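Local coordinates for protein argonaute (Marinitoga piezophila, PDB 5I4A) that uses short 5'-hydroxyl RNA guides to bind complementary single-stranded DNA or RNA targets and cleave them, at residues 77-80 and 81-84; 561-564 and 565-568; 592-595 and 596-599. All coordinates share one frame; numbering follows the deposited sequence.

Contact 1: 77-80 and 81-84; sequences IIKE and EEDK
Glu80 holds its CG anti to the backbone N (chi1 -172°) and bends at chi2, which swings its carboxylate round to Lys84. Lys84 bends at chi3 and chi4 and brings its ammonium back to the same carboxylate. The two side chains form a salt bridge, with Glu80 OE2 and Lys84 NZ 3.2 Å apart. NZ meets the oxygen almost end-on to the C-O bond. The methylene part of the lysine folds over the same oxygen, and Lys84 CG lies 3.0 Å from Glu80 OE2. Tyr144 OH also hydrogen-bonds to this oxygen, so OE2 has two polar partners.

A second carboxylate, that of Glu82, reaches from the turn back to the strand on a chain extended beyond CG. Glu82 OE2 accepts from Lys79 N at 2.9 Å, with an N-H...O angle of 168°. The donor comes from the anti side of the carboxylate, 23° out of its plane. Lys79 CB, CG and CD line up beside this oxygen, and CG is 3.3 Å from Glu82 OE2. The bond ties the last residue of strand 74-79 to the turn that follows. Asp83 N donates to Glu80 O at 3.3 Å, from above the carbonyl plane; Glu82 N and Asp83 N make weak bonds to Lys79 O.

Asp83 is the N-cap of helix 84-101, and its OD1 accepts from Leu86 N. Its CB rests against Ile78 CG2 at 4.0 Å. The contact carries an edge strand of the N-terminal domain sheet into a helix. Three acidic side chains each take a different partner: a lysine and a tyrosine, a strand amide, and a helix amide. The ammonium of Lys84 probably stabilises the charge of Glu80, and the backbone N-H groups probably offset part of that of Glu82 and Asp83.

Contact 2: 561-564 and 565-568; sequences IIKL and DENT
This is a tight turn between two antiparallel strands of the PIWI domain, closed by Leu564 and Thr568 and bridged on one flank by Lys563 and Glu566. It joins strand 560-565 to strand 568-571 in the mixed sheet. Leu564 N donates to Thr568 O at 2.9 Å, with an N-H...O angle of 145°. Asp565 N also donates to Thr568 O; two successive amides facing one carbonyl is the pattern of a classic beta bulge. Beside it, Leu564 CD1 packs on Thr568 CG2 at 4.0 Å.

The connection is a beta hairpin, and an Asx turn lies within it. Asp565 CG sits between the backbone N and the carbonyl carbon (chi1 59°), which directs OD1 into the turn. Asp565 OD1 accepts from Asn567 N at 2.9 Å and from Thr568 OG1 at 2.8 Å. The hydroxyl comes from the syn side, 28° out of the carboxylate plane. The other oxygen, OD2, accepts from Ser141 N and so links the turn to linker L1.

Lys563 and Glu566 run side by side, pointing the same way. Their salt bridge joins Lys563 NZ to Glu566 OE1 at 3.2 Å, with the ammonium above the carboxylate plane. The methylenes of Lys563 run past Asp565 O, CG being 3.3 Å from it. A water donates to Glu566 O at 2.6 Å and accepts a weak bond from Lys563 NZ.

Contact 3: 592-595 and 596-599; sequences DYTI and EEII
Glu597 OE1 receives the backbone N-H of Thr594 at 2.8 Å, nearly straight at 163°. The donor approaches from the anti side of the carboxylate, 28° out of its plane. In return, Glu597 N donates to Thr594 OG1 at 3.1 Å. These reciprocal bonds make a capping box at the start of helix 595-605 in the PIWI domain, with Thr594 as the N-cap.

The threonine hydroxyl stands between the backbone N and the carbonyl carbon (chi1 71°), facing the first turn of the helix. Glu596 bends at chi2. Its OE1, 3.2 Å from Thr594 OG1, and Glu597 OE1 are both only weak possible acceptors for the hydroxyl. Two carboxylates thus lie near the amino end of the helix, where its dipole probably favours negative charge.

Regular helix bonds begin at once. Ile598 N donates to Thr594 O at 2.9 Å, and Ile599 N donates to Ile595 O. Ile595 CG2 touches Ile599 CG1 one turn on. Both isoleucines also meet Tyr569 of strand 568-571, so this flank of the helix packs against the sheet.

Tyr593, just before the cap, has its hydroxyl bonded to Asn443. Its ring stands almost perpendicular to the Glu597 carboxylate, and OE1 lies at the ring edge, 3.6 Å from Tyr593 CD1. At the root of the side chain, Tyr593 CB packs on Ile598 CG1 at 3.6 Å.

Along the chain the three contacts follow one another in the order 1, 2, 3. Contact 1 belongs to the N-terminal domain in the PAZ lobe, at the step from strand 74-79 to helix 84-101. Contacts 2 and 3 both belong to the PIWI domain, which has an RNase H fold. Their centres are about 12 Å apart, and they touch where helix 595-605 lies against the mixed sheet: Ile561 meets Ile599, the Glu566 backbone meets Ile595, and Lys563 makes a long, weak ion pair with Glu596. Contact 1 lies about 25 Å from contact 2, centre to centre, and about 32 Å from contact 3, touching neither. All three lie away from the inferred catalytic residues, at turns and helix starts.

Contact 1: 77-80 and 81-84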
ATOM      1  N   ILE A  77      -5.808   0.064 -38.825  1.00 39.81           N
ATOM      2  CA  ILE A  77      -5.985   1.248 -37.995  1.00 37.21           C
ATOM      3  C   ILE A  77      -7.080   0.945 -36.985  1.00 43.86           C
ATOM      4  O   ILE A  77      -8.217   0.646 -37.369  1.00 44.74           O
ATOM      5  CB  ILE A  77      -6.331   2.487 -38.838  1.00 41.96           C
ATOM      6  CG1 ILE A  77      -5.091   2.955 -39.604  1.00 38.89           C
ATOM      7  CG2 ILE A  77      -6.883   3.595 -37.953  1.00 37.40           C
ATOM      8  CD1 ILE A  77      -5.373   3.418 -41.014  1.00 45.85           C
ATOM      9  N   ILE A  78      -6.735   1.005 -35.703  1.00 37.11           N
ATOM     10  CA  ILE A  78      -7.667   0.727 -34.617  1.00 37.40           C
ATOM     11  C   ILE A  78      -7.883   2.021 -33.851  1.00 50.08           C
ATOM     12  O   ILE A  78      -6.937   2.576 -33.279  1.00 51.41           O
ATOM     13  CB  ILE A  78      -7.148  -0.380 -33.688  1.00 37.04           C
ATOM     14  CG1 ILE A  78      -6.504  -1.508 -34.499  1.00 41.68           C
ATOM     15  CG2 ILE A  78      -8.273  -0.920 -32.817  1.00 37.53           C
ATOM     16  CD1 ILE A  78      -7.462  -2.228 -35.428  1.00 44.85           C
ATOM     17  N   LYS A  79      -9.120   2.506 -33.845  1.00 43.75           N
ATOM     18  CA  LYS A  79      -9.439   3.708 -33.091  1.00 42.33           C
ATOM     19  C   LYS A  79      -9.446   3.410 -31.597  1.00 37.33           C
ATOM     20  O   LYS A  79      -9.788   2.305 -31.163  1.00 41.51           O
ATOM     21  CB  LYS A  79     -10.800   4.253 -33.511  1.00 42.99           C
ATOM     22  CG  LYS A  79     -10.902   4.562 -34.982  1.00 38.78           C
ATOM     23  CD  LYS A  79     -12.346   4.730 -35.382  1.00 54.07           C
ATOM     24  CE  LYS A  79     -12.465   5.329 -36.762  1.00 58.14           C
ATOM     25  NZ  LYS A  79     -13.817   5.905 -36.925  1.00 64.47           N
ATOM     26  N   GLU A  80      -9.061   4.413 -30.805  1.00 42.23           N
ATOM     27  CA  GLU A  80      -9.140   4.282 -29.355  1.00 37.17           C
ATOM     28  C   GLU A  80     -10.551   3.927 -28.911  1.00 37.71           C
ATOM     29  O   GLU A  80     -10.726   3.223 -27.910  1.00 49.29           O
ATOM     30  CB  GLU A  80      -8.671   5.578 -28.691  1.00 38.77           C
ATOM     31  CG  GLU A  80      -8.534   5.508 -27.177  1.00 38.74           C
ATOM     32  CD  GLU A  80      -9.829   5.829 -26.455  1.00 45.67           C
ATOM     33  OE1 GLU A  80     -10.745   6.385 -27.096  1.00 44.79           O
ATOM     34  OE2 GLU A  80      -9.932   5.525 -25.248  1.00 49.52           O
ATOM     35  N   GLU A  81     -11.563   4.395 -29.645  1.00 40.88           N
ATOM     36  CA  GLU A  81     -12.943   4.004 -29.373  1.00 46.22           C
ATOM     37  C   GLU A  81     -13.098   2.487 -29.366  1.00 47.56           C
ATOM     38  O   GLU A  81     -13.675   1.911 -28.439  1.00 50.60           O
ATOM     39  CB  GLU A  81     -13.879   4.608 -30.420  1.00 49.54           C
ATOM     40  CG  GLU A  81     -14.253   6.058 -30.205  1.00 51.89           C
ATOM     41  CD  GLU A  81     -15.284   6.527 -31.218  1.00 60.84           C
ATOM     42  OE1 GLU A  81     -14.916   6.732 -32.395  1.00 58.26           O
ATOM     43  OE2 GLU A  81     -16.466   6.673 -30.841  1.00 68.85           O
ATOM     44  N   GLU A  82     -12.592   1.826 -30.409  1.00 44.78           N
ATOM     45  CA  GLU A  82     -12.826   0.399 -30.579  1.00 52.63           C
ATOM     46  C   GLU A  82     -12.012  -0.446 -29.602  1.00 52.17           C
ATOM     47  O   GLU A  82     -12.330  -1.628 -29.416  1.00 56.02           O
ATOM     48  CB  GLU A  82     -12.495  -0.014 -32.011  1.00 56.74           C
ATOM     49  CG  GLU A  82     -12.687   1.103 -33.028  1.00 62.35           C
ATOM     50  CD  GLU A  82     -12.341   0.676 -34.445  1.00 64.37           C
ATOM     51  OE1 GLU A  82     -12.995  -0.254 -34.964  1.00 68.82           O
ATOM     52  OE2 GLU A  82     -11.412   1.266 -35.036  1.00 58.33           O
ATOM     53  N   ASP A  83     -10.980   0.126 -28.976  1.00 45.93           N
ATOM     54  CA  ASP A  83     -10.094  -0.661 -28.125  1.00 46.18           C
ATOM     55  C   ASP A  83      -9.267   0.330 -27.294  1.00 48.91           C
ATOM     56  O   ASP A  83      -8.198   0.771 -27.719  1.00 51.37           O
ATOM     57  CB  ASP A  83      -9.208  -1.582 -28.941  1.00 48.85           C
ATOM     58  CG  ASP A  83      -8.501  -2.627 -28.094  1.00 39.85           C
ATOM     59  OD1 ASP A  83      -8.352  -2.417 -26.877  1.00 45.16           O
ATOM     60  OD2 ASP A  83      -8.080  -3.657 -28.659  1.00 46.35           O
ATOM     61  N   LYS A  84      -9.771   0.650 -26.097  1.00 39.84           N
ATOM     62  CA  LYS A  84      -9.069   1.585 -25.220  1.00 36.30           C
ATOM     63  C   LYS A  84      -7.769   0.989 -24.698  1.00 38.78           C
ATOM     64  O   LYS A  84      -6.749   1.681 -24.630  1.00 44.15           O
ATOM     65  CB  LYS A  84      -9.981   1.983 -24.062  1.00 37.47           C
ATOM     66  CG  LYS A  84     -11.131   2.893 -24.455  1.00 50.06           C
ATOM     67  CD  LYS A  84     -12.114   3.051 -23.308  1.00 51.09           C
ATOM     68  CE  LYS A  84     -12.586   4.489 -23.170  1.00 55.40           C
ATOM     69  NZ  LYS A  84     -11.559   5.342 -22.509  1.00 54.12           N
TER

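Contact 2: 561-564 and 565-568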
ATOM      1  N   ILE A 561      -8.744  16.932  -0.803  1.00 33.81           N
ATOM      2  CA  ILE A 561      -9.382  16.063  -1.786  1.00 33.60           C
ATOM      3  C   ILE A 561      -9.476  16.835  -3.095  1.00 42.15           C
ATOM      4  O   ILE A 561     -10.063  17.923  -3.142  1.00 46.13           O
ATOM      5  CB  ILE A 561     -10.769  15.591  -1.321  1.00 34.40           C
ATOM      6  CG1 ILE A 561     -10.648  14.691  -0.091  1.00 37.21           C
ATOM      7  CG2 ILE A 561     -11.485  14.857  -2.446  1.00 33.45           C
ATOM      8  CD1 ILE A 561     -11.933  13.964   0.257  1.00 38.97           C
ATOM      9  N   ILE A 562      -8.899  16.274  -4.152  1.00 33.42           N
ATOM     10  CA  ILE A 562      -8.835  16.918  -5.458  1.00 33.41           C
ATOM     11  C   ILE A 562      -9.717  16.143  -6.425  1.00 36.08           C
ATOM     12  O   ILE A 562      -9.651  14.911  -6.485  1.00 43.52           O
ATOM     13  CB  ILE A 562      -7.388  16.997  -5.972  1.00 41.77           C
ATOM     14  CG1 ILE A 562      -6.558  17.899  -5.058  1.00 40.67           C
ATOM     15  CG2 ILE A 562      -7.346  17.494  -7.410  1.00 55.96           C
ATOM     16  CD1 ILE A 562      -5.093  17.934  -5.414  1.00 48.62           C
ATOM     17  N   LYS A 563     -10.540  16.865  -7.178  1.00 39.72           N
ATOM     18  CA  LYS A 563     -11.392  16.265  -8.196  1.00 37.46           C
ATOM     19  C   LYS A 563     -10.669  16.287  -9.535  1.00 36.80           C
ATOM     20  O   LYS A 563     -10.271  17.354 -10.013  1.00 46.65           O
ATOM     21  CB  LYS A 563     -12.723  17.008  -8.293  1.00 43.03           C
ATOM     22  CG  LYS A 563     -13.534  16.669  -9.531  1.00 51.58           C
ATOM     23  CD  LYS A 563     -15.017  16.805  -9.246  1.00 54.58           C
ATOM     24  CE  LYS A 563     -15.786  17.296 -10.455  1.00 45.62           C
ATOM     25  NZ  LYS A 563     -17.245  17.371 -10.169  1.00 54.89           N
ATOM     26  N   LEU A 564     -10.496  15.110 -10.134  1.00 36.53           N
ATOM     27  CA  LEU A 564      -9.962  15.010 -11.486  1.00 37.14           C
ATOM     28  C   LEU A 564     -11.061  15.164 -12.531  1.00 47.13           C
ATOM     29  O   LEU A 564     -10.973  16.031 -13.407  1.00 46.47           O
ATOM     30  CB  LEU A 564      -9.243  13.672 -11.669  1.00 32.45           C
ATOM     31  CG  LEU A 564      -8.064  13.428 -10.735  1.00 36.76           C
ATOM     32  CD1 LEU A 564      -7.459  12.065 -11.023  1.00 41.33           C
ATOM     33  CD2 LEU A 564      -7.026  14.530 -10.886  1.00 36.59           C
ATOM     34  N   ASP A 565     -12.090  14.326 -12.455  1.00 41.69           N
ATOM     35  CA  ASP A 565     -13.272  14.465 -13.294  1.00 41.13           C
ATOM     36  C   ASP A 565     -14.488  14.073 -12.465  1.00 40.71           C
ATOM     37  O   ASP A 565     -14.417  13.968 -11.236  1.00 39.52           O
ATOM     38  CB  ASP A 565     -13.146  13.635 -14.581  1.00 47.73           C
ATOM     39  CG  ASP A 565     -12.958  12.149 -14.319  1.00 54.02           C
ATOM     40  OD1 ASP A 565     -13.704  11.568 -13.502  1.00 52.18           O
ATOM     41  OD2 ASP A 565     -12.059  11.553 -14.948  1.00 66.10           O
ATOM     42  N   GLU A 566     -15.603  13.821 -13.150  1.00 40.31           N
ATOM     43  CA  GLU A 566     -16.872  13.634 -12.460  1.00 45.58           C
ATOM     44  C   GLU A 566     -16.862  12.400 -11.566  1.00 47.39           C
ATOM     45  O   GLU A 566     -17.550  12.375 -10.538  1.00 45.03           O
ATOM     46  CB  GLU A 566     -18.006  13.548 -13.483  1.00 56.05           C
ATOM     47  CG  GLU A 566     -19.388  13.841 -12.918  1.00 61.62           C
ATOM     48  CD  GLU A 566     -19.537  15.267 -12.405  1.00 59.46           C
ATOM     49  OE1 GLU A 566     -18.661  16.114 -12.688  1.00 58.13           O
ATOM     50  OE2 GLU A 566     -20.541  15.541 -11.714  1.00 49.42           O
ATOM     51  N   ASN A 567     -16.085  11.379 -11.923  1.00 47.87           N
ATOM     52  CA  ASN A 567     -16.100  10.111 -11.204  1.00 40.83           C
ATOM     53  C   ASN A 567     -14.752   9.746 -10.593  1.00 37.21           C
ATOM     54  O   ASN A 567     -14.609   8.638 -10.067  1.00 36.43           O
ATOM     55  CB  ASN A 567     -16.566   8.986 -12.132  1.00 43.42           C
ATOM     56  CG  ASN A 567     -18.069   8.968 -12.316  1.00 58.56           C
ATOM     57  OD1 ASN A 567     -18.644   9.862 -12.937  1.00 68.22           O
ATOM     58  ND2 ASN A 567     -18.717   7.939 -11.780  1.00 59.39           N
ATOM     59  N   THR A 568     -13.762  10.635 -10.640  1.00 35.22           N
ATOM     60  CA  THR A 568     -12.412  10.305 -10.198  1.00 40.20           C
ATOM     61  C   THR A 568     -11.887  11.408  -9.293  1.00 33.99           C
ATOM     62  O   THR A 568     -11.822  12.572  -9.702  1.00 31.95           O
ATOM     63  CB  THR A 568     -11.478  10.102 -11.393  1.00 47.72           C
ATOM     64  OG1 THR A 568     -12.189   9.419 -12.433  1.00 49.93           O
ATOM     65  CG2 THR A 568     -10.281   9.258 -10.992  1.00 52.56           C
TER
HETATM   66  O   HOH W   1     -18.315  14.263  -9.003  1.00 50.49           O

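Contact 3: 592-595 and 596-599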
ATOM      1  N   ASP A 592     -28.423   6.827  -3.249  1.00 38.37           N
ATOM      2  CA  ASP A 592     -28.971   8.177  -3.232  1.00 46.12           C
ATOM      3  C   ASP A 592     -27.927   9.228  -2.875  1.00 49.40           C
ATOM      4  O   ASP A 592     -28.261  10.415  -2.787  1.00 51.06           O
ATOM      5  CB  ASP A 592     -30.144   8.248  -2.255  1.00 58.29           C
ATOM      6  CG  ASP A 592     -31.249   7.271  -2.615  1.00 65.46           C
ATOM      7  OD1 ASP A 592     -31.396   6.951  -3.817  1.00 54.26           O
ATOM      8  OD2 ASP A 592     -31.977   6.831  -1.700  1.00 71.80           O
ATOM      9  N   TYR A 593     -26.679   8.819  -2.673  1.00 40.57           N
ATOM     10  CA  TYR A 593     -25.598   9.754  -2.416  1.00 40.46           C
ATOM     11  C   TYR A 593     -25.024  10.267  -3.727  1.00 43.14           C
ATOM     12  O   TYR A 593     -24.943   9.535  -4.718  1.00 39.36           O
ATOM     13  CB  TYR A 593     -24.486   9.086  -1.607  1.00 39.84           C
ATOM     14  CG  TYR A 593     -24.844   8.767  -0.178  1.00 36.82           C
ATOM     15  CD1 TYR A 593     -25.076   9.782   0.739  1.00 36.80           C
ATOM     16  CD2 TYR A 593     -24.917   7.454   0.263  1.00 37.44           C
ATOM     17  CE1 TYR A 593     -25.391   9.496   2.052  1.00 36.86           C
ATOM     18  CE2 TYR A 593     -25.230   7.159   1.576  1.00 38.51           C
ATOM     19  CZ  TYR A 593     -25.465   8.183   2.466  1.00 36.93           C
ATOM     20  OH  TYR A 593     -25.777   7.893   3.775  1.00 36.99           O
ATOM     21  N   THR A 594     -24.625  11.533  -3.725  1.00 65.75           N
ATOM     22  CA  THR A 594     -23.866  12.064  -4.842  1.00 59.15           C
ATOM     23  C   THR A 594     -22.438  11.533  -4.787  1.00 58.24           C
ATOM     24  O   THR A 594     -21.990  10.994  -3.772  1.00 47.16           O
ATOM     25  CB  THR A 594     -23.852  13.593  -4.817  1.00 49.72           C
ATOM     26  OG1 THR A 594     -23.023  14.047  -3.739  1.00 40.57           O
ATOM     27  CG2 THR A 594     -25.263  14.135  -4.629  1.00 53.82           C
ATOM     28  N   ILE A 595     -21.725  11.683  -5.905  1.00 46.38           N
ATOM     29  CA  ILE A 595     -20.315  11.300  -5.939  1.00 47.04           C
ATOM     30  C   ILE A 595     -19.552  12.028  -4.842  1.00 37.94           C
ATOM     31  O   ILE A 595     -18.808  11.418  -4.067  1.00 41.10           O
ATOM     32  CB  ILE A 595     -19.714  11.580  -7.328  1.00 49.08           C
ATOM     33  CG1 ILE A 595     -20.475  10.811  -8.410  1.00 51.83           C
ATOM     34  CG2 ILE A 595     -18.236  11.218  -7.357  1.00 33.37           C
ATOM     35  CD1 ILE A 595     -20.573   9.328  -8.146  1.00 51.32           C
ATOM     36  N   GLU A 596     -19.757  13.346  -4.741  1.00 26.70           N
ATOM     37  CA  GLU A 596     -19.072  14.145  -3.727  1.00 36.36           C
ATOM     38  C   GLU A 596     -19.310  13.601  -2.323  1.00 34.57           C
ATOM     39  O   GLU A 596     -18.390  13.565  -1.498  1.00 27.68           O
ATOM     40  CB  GLU A 596     -19.527  15.603  -3.810  1.00 38.29           C
ATOM     41  CG  GLU A 596     -19.152  16.318  -5.099  1.00 55.38           C
ATOM     42  CD  GLU A 596     -20.135  16.064  -6.229  1.00 72.53           C
ATOM     43  OE1 GLU A 596     -21.128  15.338  -6.010  1.00 76.60           O
ATOM     44  OE2 GLU A 596     -19.917  16.597  -7.336  1.00 81.47           O
ATOM     45  N   GLU A 597     -20.542  13.180  -2.032  1.00 31.96           N
ATOM     46  CA  GLU A 597     -20.848  12.642  -0.711  1.00 26.32           C
ATOM     47  C   GLU A 597     -20.182  11.290  -0.495  1.00 27.71           C
ATOM     48  O   GLU A 597     -19.676  11.011   0.598  1.00 28.33           O
ATOM     49  CB  GLU A 597     -22.361  12.533  -0.533  1.00 30.30           C
ATOM     50  CG  GLU A 597     -23.064  13.869  -0.385  1.00 31.19           C
ATOM     51  CD  GLU A 597     -24.560  13.760  -0.586  1.00 29.19           C
ATOM     52  OE1 GLU A 597     -24.997  12.815  -1.275  1.00 31.43           O
ATOM     53  OE2 GLU A 597     -25.296  14.617  -0.057  1.00 39.20           O
ATOM     54  N   ILE A 598     -20.169  10.443  -1.525  1.00 24.87           N
ATOM     55  CA  ILE A 598     -19.491   9.151  -1.428  1.00 28.39           C
ATOM     56  C   ILE A 598     -18.000   9.351  -1.190  1.00 25.41           C
ATOM     57  O   ILE A 598     -17.389   8.672  -0.358  1.00 33.44           O
ATOM     58  CB  ILE A 598     -19.750   8.314  -2.694  1.00 33.09           C
ATOM     59  CG1 ILE A 598     -21.242   8.014  -2.839  1.00 36.23           C
ATOM     60  CG2 ILE A 598     -18.954   7.019  -2.649  1.00 37.24           C
ATOM     61  CD1 ILE A 598     -21.589   7.259  -4.110  1.00 25.96           C
ATOM     62  N   ILE A 599     -17.391  10.288  -1.920  1.00 28.80           N
ATOM     63  CA  ILE A 599     -15.963  10.545  -1.764  1.00 27.55           C
ATOM     64  C   ILE A 599     -15.656  11.006  -0.346  1.00 26.34           C
ATOM     65  O   ILE A 599     -14.649  10.605   0.251  1.00 19.71           O
ATOM     66  CB  ILE A 599     -15.490  11.576  -2.805  1.00 26.16           C
ATOM     67  CG1 ILE A 599     -15.767  11.074  -4.224  1.00 30.30           C
ATOM     68  CG2 ILE A 599     -14.017  11.887  -2.621  1.00 17.76           C
ATOM     69  CD1 ILE A 599     -15.118   9.756  -4.555  1.00 29.65           C
TER